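Local atomic coordinates of beta-galactosidase (Geobacillus stearothermophilus, PDB entry 4OIF), a protein that probably catalyses the hydrolysis of terminal non-reducing beta-D-galactose residues in beta-D-galactosides, as a zinc-binding member of glycosyl hydrolase family 42. Residues 32-35 against 36-40; 292-296 against 297-301; 457-460 against 461-465. One frame throughout, in Å; residues are numbered along the deposited sequence.

In the fold
All three contacts are local and partly buried. Interactions 1 and 2 belong to the TIM-barrel region, centres about 36 Å apart: 32-40 is the middle of one barrel helix, and 292-301 is the loop and first turn leading into helix 296-312. Interaction 3, in the trimerisation domain, follows a strand into a turn; interaction 2 forms the N-terminus of helix 296-312, and interaction 3 touches that helix through D457, V458 and H463. Interaction 1 pairs backbone bonds and a buried acid, D36, with exposed Q34 and E38. Interaction 2 has a serine N-cap beside buried T296 and L299. Interaction 3 sets buried I459 and T460 against an imidazole, with E462 exposed.

Interaction 1 of 3, residues 32-35 against 36-40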
loop_
_atom_site.group_PDB
_atom_site.type_symbol
_atom_site.label_atom_id
_atom_site.label_comp_id
_atom_site.label_asym_id
_atom_site.label_seq_id
_atom_site.Cartn_x
_atom_site.Cartn_y
_atom_site.Cartn_z
ATOM N N ILE A 32 -38.997 -21.290 -9.384
ATOM C CA ILE A 32 -37.723 -20.920 -9.997
ATOM C C ILE A 32 -37.085 -22.115 -10.713
ATOM O O ILE A 32 -36.517 -21.970 -11.803
ATOM C CB ILE A 32 -36.742 -20.356 -8.940
ATOM C CG1 ILE A 32 -37.312 -19.077 -8.318
ATOM C CG2 ILE A 32 -35.367 -20.074 -9.553
ATOM C CD1 ILE A 32 -37.331 -17.903 -9.280
ATOM N N LEU A 33 -37.199 -23.296 -10.108
ATOM C CA LEU A 33 -36.599 -24.506 -10.673
ATOM C C LEU A 33 -37.359 -24.921 -11.922
ATOM O O LEU A 33 -36.773 -25.428 -12.881
ATOM C CB LEU A 33 -36.581 -25.652 -9.646
ATOM C CG LEU A 33 -35.798 -25.385 -8.352
ATOM C CD1 LEU A 33 -35.870 -26.566 -7.409
ATOM C CD2 LEU A 33 -34.346 -24.999 -8.628
ATOM N N GLN A 34 -38.664 -24.682 -11.916
ATOM C CA GLN A 34 -39.476 -24.957 -13.089
ATOM C C GLN A 34 -39.143 -23.968 -14.204
ATOM O O GLN A 34 -39.013 -24.344 -15.368
ATOM C CB GLN A 34 -40.955 -24.893 -12.731
ATOM C CG GLN A 34 -41.883 -25.514 -13.751
ATOM C CD GLN A 34 -43.261 -25.778 -13.161
ATOM O OE1 GLN A 34 -43.425 -25.837 -11.936
ATOM N NE2 GLN A 34 -44.258 -25.940 -14.028
ATOM N N ALA A 35 -38.977 -22.705 -13.835
ATOM C CA ALA A 35 -38.700 -21.678 -14.820
ATOM C C ALA A 35 -37.341 -21.932 -15.458
ATOM O O ALA A 35 -37.160 -21.726 -16.658
ATOM C CB ALA A 35 -38.755 -20.294 -14.180
ATOM N N ASP A 36 -36.401 -22.398 -14.642
ATOM C CA ASP A 36 -35.064 -22.760 -15.090
ATOM C C ASP A 36 -35.075 -23.658 -16.330
ATOM O O ASP A 36 -34.310 -23.433 -17.264
ATOM C CB ASP A 36 -34.300 -23.463 -13.958
ATOM C CG ASP A 36 -33.654 -22.482 -12.988
ATOM O OD1 ASP A 36 -33.435 -21.316 -13.386
ATOM O OD2 ASP A 36 -33.366 -22.879 -11.834
ATOM N N LEU A 37 -35.941 -24.667 -16.336
ATOM C CA LEU A 37 -35.954 -25.644 -17.417
ATOM C C LEU A 37 -36.455 -25.015 -18.726
ATOM O O LEU A 37 -35.842 -25.177 -19.799
ATOM C CB LEU A 37 -36.802 -26.853 -17.013
ATOM C CG LEU A 37 -36.315 -27.658 -15.792
ATOM C CD1 LEU A 37 -37.274 -28.794 -15.387
ATOM C CD2 LEU A 37 -34.910 -28.203 -16.029
ATOM N N GLU A 38 -37.553 -24.273 -18.622
ATOM C CA GLU A 38 -38.124 -23.541 -19.747
ATOM C C GLU A 38 -37.104 -22.573 -20.331
ATOM O O GLU A 38 -36.906 -22.508 -21.551
ATOM C CB GLU A 38 -39.387 -22.791 -19.306
ATOM C CG GLU A 38 -40.480 -23.716 -18.759
ATOM C CD GLU A 38 -41.436 -23.038 -17.794
ATOM O OE1 GLU A 38 -41.281 -21.824 -17.530
ATOM O OE2 GLU A 38 -42.341 -23.736 -17.280
ATOM N N LEU A 39 -36.428 -21.837 -19.458
ATOM C CA LEU A 39 -35.452 -20.854 -19.927
ATOM C C LEU A 39 -34.211 -21.544 -20.505
ATOM O O LEU A 39 -33.536 -21.015 -21.390
ATOM C CB LEU A 39 -35.065 -19.902 -18.801
ATOM C CG LEU A 39 -36.230 -19.146 -18.163
ATOM C CD1 LEU A 39 -35.759 -17.839 -17.512
ATOM C CD2 LEU A 39 -37.359 -18.898 -19.153
ATOM N N MET A 40 -33.927 -22.740 -20.008
ATOM C CA MET A 40 -32.863 -23.546 -20.554
ATOM C C MET A 40 -33.207 -23.881 -21.989
ATOM O O MET A 40 -32.357 -23.770 -22.877
ATOM C CB MET A 40 -32.657 -24.805 -19.724
ATOM C CG MET A 40 -31.842 -24.550 -18.471
ATOM S SD MET A 40 -31.775 -25.947 -17.344
ATOM C CE MET A 40 -30.774 -25.245 -16.023
#
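I32 and D36 meet one turn apart on helix 30-42, which links the parallel strands 16-21 and 47-50 in a beta-alpha-beta unit of the barrel. D36 N donates to I32 O at 2.9 Å, and the amide comes in tilted 27° from the carbonyl plane. The D36 carboxylate lies back along the same turn. With CG anti to its own carbonyl carbon (chi1 -83°), the group folds toward the preceding turn, and D36 OD2 comes to 4.1 Å from I32 CG2 and 4.0 Å from L33 CD2. Both aliphatic branches thus lie near this buried acid oxygen, but they do not satisfy it. That is done from outside the turn: OD2 is hydrogen-bonded to Y21 OH, while OD1 takes W362 NE1 and forms a salt bridge with R363. The carboxylate is held through both oxygens, which fixes its rotation, and the arginine is likely to stabilise its negative charge.

The next turn repeats the backbone pattern with a straighter bond, L39 N to A35 O at 2.9 Å (N-H...O 164°). L39 CG lies beside that acceptor. On the solvent side Q34 and E38 cross, with Q34 CG 4.0 Å from E38 OE2 and the amide and carboxylate planes steeply inclined to each other. L37 turns elsewhere, toward D76 and R79 of helix 68-79, and M40 reaches Y21 on the strand. An exposed polar side and a side facing strand and loops, tied down by one buried acid, make this the amphipathic helix of a TIM-barrel beta-alpha-beta crossover.

Interaction 2 of 3, residues 292-296 against 297-301; sequences DWEST and ADLAM
S295 and D298 meet at the N-cap of helix 296-312, the helix that carries the chain from barrel strand 282-284 to the parallel strand 319-322. S295 OG accepts from D298 N at 2.9 Å, N-H...O 156°, and so satisfies an amide of the first turn that has no helical carbonyl before it. The serine oxygen is set between its backbone N and carbonyl carbon (chi1 77°), which brings it round to that amide. S295 OG also makes a weak hydrogen bond to D298 OD2 at 2.9 Å, though its proton could go to another acceptor instead.

E294 lays its extended chain against the same turn. Its OE2 rests on the side of L299, 3.4 Å from L299 CD1, and its OE1 is 3.9 Å from D298 CB. K302 grips this carboxylate in a salt bridge at OE1 and N291 holds it by its amide at OE2; the helix start may add a little, E294 OE1 lying 4.0 Å from L299 N. With E294 cut back to an alanine, K302 would probably lose its counter-charge, N291 ND2 its acceptor, and the side of L299 its neighbour.

Further out, D298 OD1 is paired with R447 of helix 438-451, joining barrel and trimerisation domain, T296 OG1 is hydrogen-bonded to E648, and D292 OD2 accepts from R538 N of the second subunit. Behind the cap, L299 N reaches S295 O in a long, weak bond of 3.3 Å that is nonetheless nearly straight (174°). The first strong i to i+4 bond is A300 N to T296 O, 2.9 Å, and A300 CB lies 3.3 Å from T296 O.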
loop_
_atom_site.group_PDB
_atom_site.type_symbol
_atom_site.label_atom_id
_atom_site.label_comp_id
_atom_site.label_asym_id
_atom_site.label_seq_id
_atom_site.Cartn_x
_atom_site.Cartn_y
_atom_site.Cartn_z
ATOM N N ASP A 292 -10.326 0.695 -20.065
ATOM C CA ASP A 292 -9.872 1.947 -20.656
ATOM C C ASP A 292 -8.361 2.024 -20.791
ATOM O O ASP A 292 -7.814 3.115 -20.895
ATOM C CB ASP A 292 -10.388 3.151 -19.840
ATOM C CG ASP A 292 -9.806 3.218 -18.434
ATOM O OD1 ASP A 292 -9.167 2.229 -17.990
ATOM O OD2 ASP A 292 -10.019 4.262 -17.765
ATOM N N TRP A 293 -7.676 0.885 -20.800
ATOM C CA TRP A 293 -6.219 0.950 -20.903
ATOM C C TRP A 293 -5.644 0.213 -22.112
ATOM O O TRP A 293 -4.451 0.293 -22.371
ATOM C CB TRP A 293 -5.563 0.437 -19.612
ATOM C CG TRP A 293 -5.909 -0.963 -19.236
ATOM C CD1 TRP A 293 -5.394 -2.107 -19.771
ATOM C CD2 TRP A 293 -6.832 -1.374 -18.226
ATOM N NE1 TRP A 293 -5.942 -3.205 -19.159
ATOM C CE2 TRP A 293 -6.831 -2.783 -18.207
ATOM C CE3 TRP A 293 -7.663 -0.689 -17.337
ATOM C CZ2 TRP A 293 -7.632 -3.520 -17.336
ATOM C CZ3 TRP A 293 -8.454 -1.421 -16.467
ATOM C CH2 TRP A 293 -8.435 -2.823 -16.476
ATOM N N GLU A 294 -6.480 -0.491 -22.862
ATOM C CA GLU A 294 -5.997 -1.160 -24.059
ATOM C C GLU A 294 -7.110 -1.348 -25.075
ATOM O O GLU A 294 -8.288 -1.265 -24.740
ATOM C CB GLU A 294 -5.401 -2.517 -23.708
ATOM C CG GLU A 294 -6.409 -3.396 -23.022
ATOM C CD GLU A 294 -5.839 -4.716 -22.604
ATOM O OE1 GLU A 294 -4.660 -4.992 -22.934
ATOM O OE2 GLU A 294 -6.579 -5.475 -21.946
ATOM N N SER A 295 -6.729 -1.629 -26.314
ATOM C CA SER A 295 -7.704 -1.925 -27.350
ATOM C C SER A 295 -8.368 -3.291 -27.135
ATOM O O SER A 295 -7.817 -4.169 -26.476
ATOM C CB SER A 295 -7.044 -1.899 -28.721
ATOM O OG SER A 295 -6.312 -3.095 -28.912
ATOM N N THR A 296 -9.555 -3.462 -27.703
ATOM C CA THR A 296 -10.247 -4.735 -27.665
ATOM C C THR A 296 -9.382 -5.829 -28.318
ATOM O O THR A 296 -9.344 -6.978 -27.850
ATOM C CB THR A 296 -11.609 -4.614 -28.365
ATOM O OG1 THR A 296 -12.419 -3.669 -27.654
ATOM C CG2 THR A 296 -12.322 -5.941 -28.406
ATOM N N ALA A 297 -8.656 -5.441 -29.369
ATOM C CA ALA A 297 -7.742 -6.336 -30.077
ATOM C C ALA A 297 -6.578 -6.843 -29.202
ATOM O O ALA A 297 -6.226 -8.026 -29.268
ATOM C CB ALA A 297 -7.200 -5.638 -31.340
ATOM N N ASP A 298 -5.985 -5.970 -28.386
ATOM C CA ASP A 298 -4.873 -6.383 -27.506
ATOM C C ASP A 298 -5.318 -7.410 -26.455
ATOM O O ASP A 298 -4.640 -8.436 -26.199
ATOM C CB ASP A 298 -4.260 -5.166 -26.804
ATOM C CG ASP A 298 -3.529 -4.234 -27.758
ATOM O OD1 ASP A 298 -2.807 -4.719 -28.661
ATOM O OD2 ASP A 298 -3.688 -3.004 -27.597
ATOM N N LEU A 299 -6.469 -7.130 -25.849
ATOM C CA LEU A 299 -7.064 -8.055 -24.892
ATOM C C LEU A 299 -7.372 -9.391 -25.568
ATOM O O LEU A 299 -7.049 -10.461 -25.029
ATOM C CB LEU A 299 -8.328 -7.460 -24.285
ATOM C CG LEU A 299 -8.964 -8.259 -23.150
ATOM C CD1 LEU A 299 -7.914 -8.579 -22.101
ATOM C CD2 LEU A 299 -10.114 -7.471 -22.527
ATOM N N ALA A 300 -7.984 -9.315 -26.751
ATOM C CA ALA A 300 -8.372 -10.513 -27.495
ATOM C C ALA A 300 -7.144 -11.363 -27.786
ATOM O O ALA A 300 -7.176 -12.586 -27.647
ATOM C CB ALA A 300 -9.082 -10.146 -28.785
ATOM N N MET A 301 -6.059 -10.697 -28.168
ATOM C CA MET A 301 -4.776 -11.357 -28.379
ATOM C C MET A 301 -4.305 -12.082 -27.121
ATOM O O MET A 301 -3.875 -13.244 -27.197
ATOM C CB MET A 301 -3.720 -10.347 -28.814
ATOM C CG MET A 301 -2.391 -10.982 -29.183
ATOM S SD MET A 301 -1.222 -9.748 -29.750
ATOM C CE MET A 301 -1.152 -8.720 -28.289
#

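Interaction 3 of 3, residues 457-460 against 461-465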
loop_
_atom_site.group_PDB
_atom_site.type_symbol
_atom_site.label_atom_id
_atom_site.label_comp_id
_atom_site.label_asym_id
_atom_site.label_seq_id
_atom_site.Cartn_x
_atom_site.Cartn_y
_atom_site.Cartn_z
ATOM N N ASP A 457 1.112 -22.894 -31.186
ATOM C CA ASP A 457 1.010 -23.649 -29.951
ATOM C C ASP A 457 1.859 -22.946 -28.900
ATOM O O ASP A 457 3.010 -22.590 -29.169
ATOM C CB ASP A 457 1.501 -25.089 -30.135
ATOM C CG ASP A 457 0.462 -26.001 -30.766
ATOM O OD1 ASP A 457 -0.617 -25.526 -31.178
ATOM O OD2 ASP A 457 0.740 -27.207 -30.858
ATOM N N VAL A 458 1.311 -22.737 -27.710
ATOM C CA VAL A 458 2.148 -22.300 -26.592
ATOM C C VAL A 458 2.415 -23.518 -25.731
ATOM O O VAL A 458 1.530 -24.000 -25.039
ATOM C CB VAL A 458 1.495 -21.180 -25.770
ATOM C CG1 VAL A 458 2.383 -20.790 -24.595
ATOM C CG2 VAL A 458 1.231 -19.969 -26.655
ATOM N N ILE A 459 3.643 -24.019 -25.801
ATOM C CA ILE A 459 4.007 -25.310 -25.226
ATOM C C ILE A 459 4.855 -25.211 -23.968
ATOM O O ILE A 459 5.277 -24.130 -23.562
ATOM C CB ILE A 459 4.794 -26.164 -26.233
ATOM C CG1 ILE A 459 6.144 -25.498 -26.528
ATOM C CG2 ILE A 459 3.954 -26.415 -27.506
ATOM C CD1 ILE A 459 7.020 -26.279 -27.454
ATOM N N THR A 460 5.093 -26.371 -23.368
ATOM C CA THR A 460 5.960 -26.507 -22.215
ATOM C C THR A 460 7.101 -27.438 -22.585
ATOM O O THR A 460 7.083 -28.027 -23.663
ATOM C CB THR A 460 5.209 -27.061 -21.009
ATOM O OG1 THR A 460 4.876 -28.435 -21.244
ATOM C CG2 THR A 460 3.947 -26.271 -20.787
ATOM N N LYS A 461 8.090 -27.576 -21.704
ATOM C CA LYS A 461 9.217 -28.463 -21.976
ATOM C C LYS A 461 8.770 -29.925 -22.005
ATOM O O LYS A 461 9.509 -30.785 -22.459
ATOM C CB LYS A 461 10.328 -28.262 -20.945
ATOM C CG LYS A 461 9.942 -28.582 -19.517
ATOM C CD LYS A 461 11.066 -28.197 -18.579
ATOM C CE LYS A 461 10.818 -28.687 -17.166
ATOM N NZ LYS A 461 9.689 -27.956 -16.554
ATOM N N GLU A 462 7.548 -30.189 -21.543
ATOM C CA GLU A 462 6.930 -31.512 -21.646
ATOM C C GLU A 462 6.433 -31.846 -23.065
ATOM O O GLU A 462 5.656 -32.784 -23.243
ATOM C CB GLU A 462 5.739 -31.629 -20.674
ATOM C CG GLU A 462 5.993 -31.151 -19.251
ATOM C CD GLU A 462 7.002 -32.009 -18.508
ATOM O OE1 GLU A 462 7.017 -33.251 -18.710
ATOM O OE2 GLU A 462 7.786 -31.431 -17.720
ATOM N N HIS A 463 6.851 -31.078 -24.064
ATOM C CA HIS A 463 6.362 -31.255 -25.434
ATOM C C HIS A 463 7.458 -31.652 -26.398
ATOM O O HIS A 463 8.637 -31.377 -26.183
ATOM C CB HIS A 463 5.712 -29.973 -25.969
ATOM C CG HIS A 463 4.300 -29.774 -25.527
ATOM N ND1 HIS A 463 3.968 -29.387 -24.245
ATOM C CD2 HIS A 463 3.132 -29.895 -26.197
ATOM C CE1 HIS A 463 2.655 -29.288 -24.142
ATOM N NE2 HIS A 463 2.123 -29.592 -25.312
ATOM N N ASP A 464 7.034 -32.273 -27.488
ATOM C CA ASP A 464 7.910 -32.613 -28.586
ATOM C C ASP A 464 8.303 -31.358 -29.362
ATOM O O ASP A 464 7.482 -30.782 -30.072
ATOM C CB ASP A 464 7.201 -33.610 -29.498
ATOM C CG ASP A 464 8.120 -34.232 -30.520
ATOM O OD1 ASP A 464 9.190 -33.656 -30.823
ATOM O OD2 ASP A 464 7.745 -35.307 -31.033
ATOM N N PHE A 465 9.555 -30.934 -29.235
ATOM C CA PHE A 465 10.028 -29.756 -29.956
ATOM C C PHE A 465 10.068 -29.989 -31.466
ATOM O O PHE A 465 9.819 -29.075 -32.267
ATOM C CB PHE A 465 11.425 -29.353 -29.485
ATOM C CG PHE A 465 11.486 -28.890 -28.067
ATOM C CD1 PHE A 465 10.341 -28.480 -27.403
ATOM C CD2 PHE A 465 12.696 -28.860 -27.395
ATOM C CE1 PHE A 465 10.400 -28.051 -26.096
ATOM C CE2 PHE A 465 12.760 -28.430 -26.085
ATOM C CZ PHE A 465 11.607 -28.021 -25.436
#
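The H463 imidazole has I459 CB over one face and T460 OG1 at its edge, in the ring plane; the F465 ring has T460 O near its plane at the edge and I459 CD1 approaching obliquely. Strand 456-459, an outermost strand, within this chain, of the trimerisation domain's mixed sheet, leads into a type I beta turn from T460 to H463. I459 CB stands 3.9 Å from the H463 ring centroid, 20° off the normal, a CH-pi contact displaced toward the rim. I459 CG2 extends it to H463 CD2 at 3.8 Å. The other branch of the isoleucine runs to the phenylalanine, with I459 CD1 4.0 Å from F465 CD1, so one side chain touches both rings, by CB and CG2 on H463 and by CD1 on F465.

T460 organises the turn. With OG1 placed between the backbone N and the carbonyl carbon (chi1 70°), the hydroxyl reaches forward to accept from E462 N at 3.2 Å, an ST turn. The same oxygen is hydrogen-bonded to H463 ND1 at 3.3 Å, either group being able to donate. The closing backbone bond, H463 N to T460 O, is weak at 3.1 Å (N-H...O 127°), so the threonine side chain supplements it.

Outside the turn, H463 NE2 is hydrogen-bonded to S312 O at the end of helix 296-312; the ring is thus gripped at both nitrogens and joins the outermost strand to a barrel helix. F465 packs on helix 481-492 and makes a cation-pi contact with R486, and the outer charges pair off, K461 with D418 and E462 with K276. E462 CB lies 3.4 Å from T460 OG1, beside the bond to E462 N.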